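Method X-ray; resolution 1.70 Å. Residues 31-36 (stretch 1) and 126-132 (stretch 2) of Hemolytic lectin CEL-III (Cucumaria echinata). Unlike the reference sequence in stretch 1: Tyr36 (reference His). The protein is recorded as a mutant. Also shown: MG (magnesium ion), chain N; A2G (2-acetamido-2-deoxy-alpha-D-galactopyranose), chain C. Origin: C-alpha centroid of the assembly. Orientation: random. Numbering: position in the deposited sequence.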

# COMPACT_ATOMS: atom_id res chain seq x y z
N GLY A 31 -3.08 -10.05 -18.72
CA GLY A 31 -4.26 -10.81 -19.09
C GLY A 31 -5.52 -10.03 -18.82
O GLY A 31 -5.47 -8.85 -18.47
N ASN A 32 -6.66 -10.69 -18.96
CA ASN A 32 -7.93 -10.02 -18.83
C ASN A 32 -8.10 -9.46 -17.42
O ASN A 32 -7.53 -9.98 -16.48
N ILE A 33 -8.89 -8.40 -17.34
CA ILE A 33 -9.24 -7.74 -16.08
C ILE A 33 -10.74 -7.92 -15.81
O ILE A 33 -11.58 -7.73 -16.69
N ALA A 34 -11.06 -8.32 -14.58
CA ALA A 34 -12.44 -8.53 -14.15
C ALA A 34 -12.47 -8.38 -12.62
O ALA A 34 -11.44 -8.17 -11.99
N THR A 35 -13.65 -8.46 -12.02
CA THR A 35 -13.67 -8.42 -10.56
C THR A 35 -13.28 -9.78 -9.98
O THR A 35 -13.44 -10.81 -10.63
N TYR A 36 -12.74 -9.76 -8.77
CA TYR A 36 -12.47 -11.00 -8.05
C TYR A 36 -12.34 -10.71 -6.58
O TYR A 36 -12.13 -9.56 -6.19
N ASP A 126 -24.30 -4.98 -10.96
CA ASP A 126 -24.11 -5.53 -9.61
C ASP A 126 -22.67 -5.43 -9.09
O ASP A 126 -22.36 -5.85 -7.97
N GLY A 127 -21.77 -4.88 -9.90
CA GLY A 127 -20.38 -4.70 -9.48
C GLY A 127 -19.57 -5.98 -9.48
O GLY A 127 -18.50 -6.03 -8.90
N THR A 128 -20.07 -7.03 -10.13
CA THR A 128 -19.25 -8.23 -10.32
C THR A 128 -19.29 -8.63 -11.79
O THR A 128 -20.33 -8.50 -12.44
N GLY A 129 -18.15 -9.11 -12.30
CA GLY A 129 -18.06 -9.63 -13.66
C GLY A 129 -16.95 -9.00 -14.47
O GLY A 129 -16.03 -8.37 -13.92
N ASP A 130 -17.02 -9.16 -15.79
CA ASP A 130 -15.97 -8.70 -16.69
C ASP A 130 -15.85 -7.19 -16.66
O ASP A 130 -16.84 -6.50 -16.52
N ILE A 131 -14.62 -6.72 -16.87
CA ILE A 131 -14.34 -5.29 -16.89
C ILE A 131 -13.90 -4.83 -18.29
O ILE A 131 -12.98 -5.40 -18.89
N GLY A 132 -14.61 -3.83 -18.80
CA GLY A 132 -14.22 -3.13 -20.02
C GLY A 132 -14.41 -1.64 -19.86
O GLY A 132 -14.34 -1.10 -18.73

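The two stretches meet through a single beta bridge between Ala34 and Asp130, and three hydrogen bonds and a metal site join them near this point. On one side of the bridge, Ile131 N donates to Ile33 O (3.2 Å, N-H...O angle 145°); on the other, Thr35 N donates to Gly129 O at 3.0 Å and a nearly straight 166°. The third bond brings in a side chain. Thr35 points its CB toward stretch 2, and its p rotamer (chi1 65°) places OG1 2.9 Å from Gly129 N, which donates to it at 166°. Gly129 is therefore satisfied at both N and O by the same residue, through its hydroxyl and its backbone amide respectively. The phi/psi of Gly129 (127/-164) would jam a CB against the preceding carbonyl oxygen, so the backbone itself calls for glycine here.

Thr35 CG2 lies 3.6 Å from the carbonyl oxygen Gly127 O and 4.0 Å from the methyl Ile131 CD1. Ile131, buried and pointing toward stretch 1, adopts m,t and carries CD1 to 3.5 Å from Ala34 C and 3.9 Å from Ile33 CG2. Ile33 is also m,t, but its CB points sideways and the end of its side chain leads away. Ala34 CB, likewise sideways, rests 3.5 Å from Gly129 O and 3.9 Å from Asp130 CA. The CB of Asp130 points away, with chi1 in m.

Magnesium ties the strands together next to the bridge. It is bound by Ile33 O at 2.3 Å, Ile131 O at 2.5 Å and Asn32 OD1 at 2.2 Å, as well as by water 1, whose O is 2.3 Å from MG, and two atoms from elsewhere in the structure. Ile33 O thus serves both the ion and the amide of Ile131. Their shared ion explains the 3.5 Å approach of Ile33 O to Ile131 O, two acceptors that cannot bond each other. Asn32 is t at chi1; its CB points sideways, but the end of the side chain comes nearer stretch 2, and ND2 lies 2.6 Å from the O of water 1.

Within stretch 2, Asp126 (chi1 p) uses OD1 to accept from Thr128 N at 3.0 Å and, weakly, from Thr128 OG1 at 3.1 Å, Thr128 itself being p. Tyr36, which differs from the reference sequence, points away from stretch 2; one face of its ring is covered by A2G, with Tyr36 CZ 3.5 Å from A2G C5.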

# COMPACT_ATOMS: atom_id res chain seq x y z
CB ASN A 32 -9.07 -10.97 -19.17
CG ASN A 32 -10.39 -10.25 -19.32
OD1 ASN A 32 -10.46 -9.13 -19.86
ND2 ASN A 32 -11.46 -10.87 -18.82
CB ILE A 33 -8.83 -6.24 -16.12
CG1 ILE A 33 -7.30 -6.13 -16.15
CG2 ILE A 33 -9.35 -5.52 -14.88
CD1 ILE A 33 -6.76 -4.72 -16.46
CB ALA A 34 -12.94 -9.91 -14.57
CB THR A 35 -15.02 -7.95 -10.01
OG1 THR A 35 -16.03 -8.91 -10.34
CG2 THR A 35 -15.38 -6.58 -10.60
CB TYR A 36 -11.17 -11.60 -8.55
CG TYR A 36 -11.04 -13.09 -8.39
CD1 TYR A 36 -11.70 -13.96 -9.26
CD2 TYR A 36 -10.24 -13.64 -7.38
CE1 TYR A 36 -11.59 -15.33 -9.13
CE2 TYR A 36 -10.11 -15.02 -7.25
CZ TYR A 36 -10.79 -15.85 -8.13
OH TYR A 36 -10.67 -17.23 -8.02
CB ASP A 126 -24.66 -6.96 -9.51
CG ASP A 126 -23.85 -7.97 -10.30
OD1 ASP A 126 -22.88 -7.60 -11.02
OD2 ASP A 126 -24.20 -9.17 -10.21
CB THR A 128 -19.73 -9.41 -9.45
OG1 THR A 128 -21.04 -9.79 -9.89
CG2 THR A 128 -19.76 -9.02 -7.94
CB ASP A 130 -16.30 -9.11 -18.12
CG ASP A 130 -16.23 -10.61 -18.34
OD1 ASP A 130 -15.68 -11.33 -17.46
OD2 ASP A 130 -16.73 -11.06 -19.39
CB ILE A 131 -13.28 -4.88 -15.80
CG1 ILE A 131 -13.91 -4.89 -14.40
CG2 ILE A 131 -12.69 -3.46 -16.09
CD1 ILE A 131 -12.86 -4.95 -13.24
MG MG N . -11.75 -7.51 -19.01
O5 A2G C . -7.23 -16.56 -11.17
C1 A2G C . -6.32 -17.15 -10.24
O1 A2G C . -7.02 -18.00 -9.32
C2 A2G C . -5.58 -16.06 -9.45
N2 A2G C . -4.84 -16.72 -8.37
C3 A2G C . -6.59 -15.08 -8.82
O3 A2G C . -5.84 -13.98 -8.29
C4 A2G C . -7.64 -14.60 -9.83
O4 A2G C . -7.01 -13.76 -10.81
C5 A2G C . -8.28 -15.77 -10.60
C6 A2G C . -9.18 -15.26 -11.72
O6 A2G C . -10.00 -16.32 -12.23
C7 A2G C . -3.60 -17.17 -8.53
O7 A2G C . -3.00 -17.08 -9.59
C8 A2G C . -2.96 -17.82 -7.34
O HOH W 1 -13.38 -9.12 -18.68